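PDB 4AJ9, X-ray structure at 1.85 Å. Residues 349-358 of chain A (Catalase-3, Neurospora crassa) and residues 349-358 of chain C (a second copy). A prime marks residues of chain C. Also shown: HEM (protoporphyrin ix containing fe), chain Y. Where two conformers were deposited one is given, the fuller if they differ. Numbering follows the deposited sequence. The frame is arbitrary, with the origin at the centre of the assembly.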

# COMPACT_ATOMS: atom_id res chain seq x y z
N LEU A 349 21.73 8.18 -1.79
CA LEU A 349 21.10 8.29 -3.11
C LEU A 349 20.06 7.19 -3.28
O LEU A 349 18.97 7.43 -3.83
N TYR A 350 20.39 6.00 -2.82
CA TYR A 350 19.48 4.86 -2.88
C TYR A 350 18.33 5.01 -1.88
O TYR A 350 17.17 4.80 -2.23
N SER A 351 18.67 5.40 -0.66
CA SER A 351 17.73 5.38 0.45
C SER A 351 16.53 6.32 0.28
O SER A 351 15.39 5.94 0.56
N TYR A 352 16.78 7.54 -0.18
CA TYR A 352 15.73 8.54 -0.25
C TYR A 352 14.74 8.30 -1.37
O TYR A 352 13.59 8.73 -1.30
N LEU A 353 15.18 7.65 -2.43
CA LEU A 353 14.26 7.32 -3.52
C LEU A 353 13.38 6.19 -3.02
O LEU A 353 12.15 6.24 -3.12
N ASP A 354 14.02 5.16 -2.46
CA ASP A 354 13.32 3.96 -2.00
C ASP A 354 12.29 4.26 -0.91
O ASP A 354 11.15 3.76 -0.94
N THR A 355 12.68 5.08 0.05
CA THR A 355 11.81 5.35 1.19
C THR A 355 10.52 6.07 0.79
O THR A 355 9.52 6.02 1.50
N GLN A 356 10.54 6.75 -0.36
CA GLN A 356 9.35 7.44 -0.81
C GLN A 356 8.25 6.43 -1.11
O GLN A 356 7.07 6.73 -0.96
N LEU A 357 8.65 5.23 -1.53
CA LEU A 357 7.69 4.17 -1.81
C LEU A 357 6.93 3.80 -0.55
O LEU A 357 5.74 3.50 -0.60
N ASN A 358 7.62 3.85 0.58
CA ASN A 358 6.98 3.54 1.86
C ASN A 358 6.01 4.64 2.27
O ASN A 358 4.85 4.38 2.57
N LEU C 349 19.61 -6.81 -10.40
CA LEU C 349 19.79 -6.94 -8.95
C LEU C 349 18.96 -5.91 -8.22
O LEU C 349 18.32 -6.19 -7.19
N TYR C 350 18.97 -4.70 -8.76
CA TYR C 350 18.16 -3.61 -8.20
C TYR C 350 16.65 -3.83 -8.37
O TYR C 350 15.88 -3.75 -7.39
N SER C 351 16.25 -4.11 -9.61
CA SER C 351 14.84 -4.19 -10.02
C SER C 351 14.00 -5.26 -9.30
O SER C 351 12.84 -5.02 -8.98
N TYR C 352 14.57 -6.44 -9.06
CA TYR C 352 13.82 -7.53 -8.44
C TYR C 352 13.62 -7.34 -6.94
O TYR C 352 12.64 -7.83 -6.38
N LEU C 353 14.55 -6.66 -6.28
CA LEU C 353 14.31 -6.32 -4.89
C LEU C 353 13.24 -5.24 -4.82
O LEU C 353 12.27 -5.35 -4.06
N ASP C 354 13.39 -4.20 -5.64
CA ASP C 354 12.49 -3.05 -5.59
C ASP C 354 11.06 -3.43 -5.95
O ASP C 354 10.11 -2.99 -5.30
N THR C 355 10.89 -4.25 -6.98
CA THR C 355 9.55 -4.59 -7.46
C THR C 355 8.71 -5.37 -6.44
O THR C 355 7.47 -5.33 -6.48
N GLN C 356 9.38 -6.05 -5.51
CA GLN C 356 8.66 -6.79 -4.46
C GLN C 356 7.86 -5.83 -3.58
O GLN C 356 6.81 -6.19 -3.05
N LEU C 357 8.38 -4.63 -3.41
CA LEU C 357 7.68 -3.60 -2.65
C LEU C 357 6.35 -3.27 -3.30
O LEU C 357 5.37 -2.98 -2.61
N ASN C 358 6.30 -3.32 -4.63
CA ASN C 358 5.03 -3.07 -5.32
C ASN C 358 4.08 -4.26 -5.19
O ASN C 358 2.92 -4.10 -4.80

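The two stretches form a small, nearly symmetric helix-helix contact between copies of the same catalase chain, in which tyrosine and leucine side chains meet their own counterparts and a single water joins two aspartates. The evidence for symmetry is the register: Tyr350, Asp354 and Leu357 each lie nearest the same residue of the other copy, with CA-CA distances of 10.1 Å for Tyr350 to Tyr350′, 7.9 Å for Asp354 to Asp354′ and 7.8 Å for Leu357 to Leu357′. The helices run in similar directions, 23° apart, and their axes come no closer than 10.9 Å, so side chains must span the gap; only 243 Å² is buried, both sides summed.

Leu353 and Leu357 direct their CA-to-CB bonds toward the other helix in both copies. Leu357, with chi1 m and chi2 t, brings CD1 to 3.7 Å from Leu357′ CD1, an apolar contact. The same methyl also meets a carboxylate: Leu357 CD1 is 3.2 Å from Asp354′ OD1, and Asp354 OD1 is 3.2 Å from Leu357′ CD1. Asp354 leaves its helix sideways, but chi1 t carries its end nearer the partner. No direct hydrogen bond crosses between the stretches. Instead, water 1 donates to both carboxylates, 2.7 Å from Asp354 OD1 and 2.7 Å from Asp354′ OD1, using one proton for each acceptor, so that a single water bridges the two buried side chains.

Tyr350 likewise starts sideways and, with chi1 t at 165° in both copies, reaches inward. The rings meet at their edges, Tyr350 CE1 lying 4.2 Å from Tyr350′ CE1 and near the plane of that ring, which excludes face-to-face stacking. Each hydroxyl reaches a leucine methyl: Tyr350 OH is 4.1 Å from Leu353′ CD2, and Tyr350′ OH is 4.3 Å from Leu353 CD2. Leu353 adopts chi1 t and chi2 p in both copies.

Several residues that miss the partner helix have polar or heme contacts instead. In chain C, Tyr352′ OH binds the heme iron, HEM FE, at 1.9 Å, and HEM C1D lies over one face of its ring. Gln356′, with chi1 and chi2 both m, links helix and cofactor: Gln356′ NE2 donates to Tyr352′ O at 3.1 Å and to HEM O1D at 2.8 Å, the latter at a nearly straight 164°. Thr355′ CG2 adds a contact at 3.7 Å to HEM CBD. In chain A, Gln356 NE2 similarly donates to Tyr352 O at 3.0 Å.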

# COMPACT_ATOMS: atom_id res chain seq x y z
CB LEU A 349 22.16 8.23 -4.22
CG LEU A 349 23.23 9.32 -4.06
CD1 LEU A 349 24.25 9.27 -5.18
CD2 LEU A 349 22.59 10.70 -3.98
CB TYR A 350 20.23 3.55 -2.58
CG TYR A 350 19.27 2.42 -2.29
CD1 TYR A 350 18.63 1.75 -3.32
CD2 TYR A 350 18.96 2.06 -0.97
CE1 TYR A 350 17.72 0.74 -3.06
CE2 TYR A 350 18.05 1.04 -0.70
CZ TYR A 350 17.44 0.39 -1.75
OH TYR A 350 16.54 -0.61 -1.52
CB SER A 351 18.47 5.68 1.76
OG SER A 351 17.58 5.72 2.85
CB TYR A 352 16.28 9.95 -0.40
CG TYR A 352 17.03 10.52 0.79
CD1 TYR A 352 18.24 9.98 1.18
CD2 TYR A 352 16.55 11.64 1.47
CE1 TYR A 352 18.95 10.51 2.24
CE2 TYR A 352 17.26 12.20 2.53
CZ TYR A 352 18.45 11.62 2.91
OH TYR A 352 19.18 12.16 3.94
CB LEU A 353 15.02 6.88 -4.77
CG LEU A 353 14.11 6.49 -5.95
CD1 LEU A 353 13.30 7.70 -6.40
CD2 LEU A 353 14.94 5.95 -7.10
CB ASP A 354 14.32 2.95 -1.43
CG ASP A 354 13.63 1.79 -0.75
OD1 ASP A 354 12.80 1.12 -1.40
OD2 ASP A 354 13.91 1.56 0.45
CB THR A 355 12.56 6.13 2.29
OG1 THR A 355 11.87 5.98 3.53
CG2 THR A 355 12.62 7.62 1.96
CB GLN A 356 9.63 8.30 -2.05
CG GLN A 356 10.66 9.43 -1.85
CD GLN A 356 10.50 10.16 -0.53
OE1 GLN A 356 9.39 10.33 -0.02
NE2 GLN A 356 11.63 10.59 0.05
CB LEU A 357 8.41 2.93 -2.35
CG LEU A 357 9.15 3.14 -3.68
CD1 LEU A 357 10.08 1.96 -3.95
CD2 LEU A 357 8.15 3.33 -4.81
CB ASN A 358 8.03 3.34 2.97
CG ASN A 358 7.41 2.80 4.26
OD1 ASN A 358 6.85 1.71 4.27
ND2 ASN A 358 7.52 3.56 5.37
CB LEU C 349 21.28 -6.79 -8.59
CG LEU C 349 22.20 -7.79 -9.28
CD1 LEU C 349 23.67 -7.63 -8.82
CD2 LEU C 349 21.69 -9.21 -9.06
CB TYR C 350 18.57 -2.27 -8.82
CG TYR C 350 17.55 -1.20 -8.56
CD1 TYR C 350 17.56 -0.48 -7.37
CD2 TYR C 350 16.55 -0.91 -9.48
CE1 TYR C 350 16.61 0.50 -7.10
CE2 TYR C 350 15.59 0.09 -9.22
CZ TYR C 350 15.63 0.78 -8.03
OH TYR C 350 14.68 1.75 -7.77
CB SER C 351 14.77 -4.39 -11.54
OG SER C 351 13.45 -4.57 -12.00
CB TYR C 352 14.49 -8.88 -8.67
CG TYR C 352 14.44 -9.42 -10.07
CD1 TYR C 352 15.14 -8.79 -11.10
CD2 TYR C 352 13.73 -10.58 -10.36
CE1 TYR C 352 15.12 -9.30 -12.37
CE2 TYR C 352 13.70 -11.09 -11.64
CZ TYR C 352 14.41 -10.45 -12.63
OH TYR C 352 14.40 -10.94 -13.90
CB LEU C 353 15.58 -5.85 -4.20
CG LEU C 353 15.38 -5.42 -2.74
CD1 LEU C 353 15.01 -6.63 -1.86
CD2 LEU C 353 16.62 -4.70 -2.20
CB ASP C 354 12.99 -1.96 -6.54
CG ASP C 354 11.96 -0.88 -6.78
OD1 ASP C 354 11.46 -0.31 -5.80
OD2 ASP C 354 11.63 -0.62 -7.96
CB THR C 355 9.60 -5.36 -8.79
OG1 THR C 355 8.32 -5.27 -9.45
CG2 THR C 355 9.95 -6.82 -8.55
CB GLN C 356 9.62 -7.59 -3.59
CG GLN C 356 10.48 -8.60 -4.37
CD GLN C 356 9.66 -9.42 -5.34
OE1 GLN C 356 8.48 -9.70 -5.10
NE2 GLN C 356 10.28 -9.80 -6.47
CB LEU C 357 8.53 -2.33 -2.54
CG LEU C 357 9.85 -2.44 -1.79
CD1 LEU C 357 10.70 -1.19 -2.03
CD2 LEU C 357 9.61 -2.69 -0.30
CB ASN C 358 5.24 -2.77 -6.81
CG ASN C 358 3.97 -2.27 -7.48
OD1 ASN C 358 3.46 -1.22 -7.12
ND2 ASN C 358 3.46 -3.04 -8.45
CHA HEM Y . 10.49 -11.42 -13.64
CHB HEM Y . 13.87 -13.78 -16.23
CHC HEM Y . 15.80 -9.52 -17.52
CHD HEM Y . 13.00 -7.27 -14.26
C1A HEM Y . 11.20 -12.43 -14.26
C2A HEM Y . 10.90 -13.86 -14.21
C3A HEM Y . 11.83 -14.50 -14.94
C4A HEM Y . 12.75 -13.52 -15.46
CMA HEM Y . 11.94 -16.03 -15.19
CAA HEM Y . 9.68 -14.49 -13.48
CBA HEM Y . 10.07 -15.07 -12.12
CGA HEM Y . 8.86 -15.75 -11.54
O1A HEM Y . 8.28 -15.22 -10.56
O2A HEM Y . 8.47 -16.83 -12.06
C1B HEM Y . 14.73 -12.83 -16.76
C2B HEM Y . 15.96 -13.10 -17.49
C3B HEM Y . 16.48 -11.92 -17.86
C4B HEM Y . 15.61 -10.88 -17.36
CMB HEM Y . 16.47 -14.53 -17.75
CAB HEM Y . 17.80 -11.64 -18.63
CBB HEM Y . 18.81 -12.51 -18.58
C1C HEM Y . 15.26 -8.57 -16.68
C2C HEM Y . 15.75 -7.21 -16.51
C3C HEM Y . 14.95 -6.60 -15.62
C4C HEM Y . 13.97 -7.56 -15.18
CMC HEM Y . 16.94 -6.58 -17.26
CAC HEM Y . 15.06 -5.18 -15.06
CBC HEM Y . 16.26 -4.63 -14.90
C1D HEM Y . 12.06 -8.15 -13.80
C2D HEM Y . 11.05 -7.82 -12.84
C3D HEM Y . 10.26 -9.11 -12.65
C4D HEM Y . 10.89 -10.09 -13.51
CMD HEM Y . 10.82 -6.45 -12.17
CAD HEM Y . 9.06 -9.33 -11.72
CBD HEM Y . 9.61 -9.94 -10.43
CGD HEM Y . 8.49 -10.07 -9.42
O1D HEM Y . 8.63 -10.89 -8.49
O2D HEM Y . 7.46 -9.36 -9.58
NA HEM Y . 12.34 -12.27 -15.02
NB HEM Y . 14.56 -11.47 -16.70
NC HEM Y . 14.18 -8.74 -15.85
ND HEM Y . 11.95 -9.49 -14.17
FE HEM Y . 13.32 -10.54 -15.37
O HOH W 1 13.26 0.50 -3.95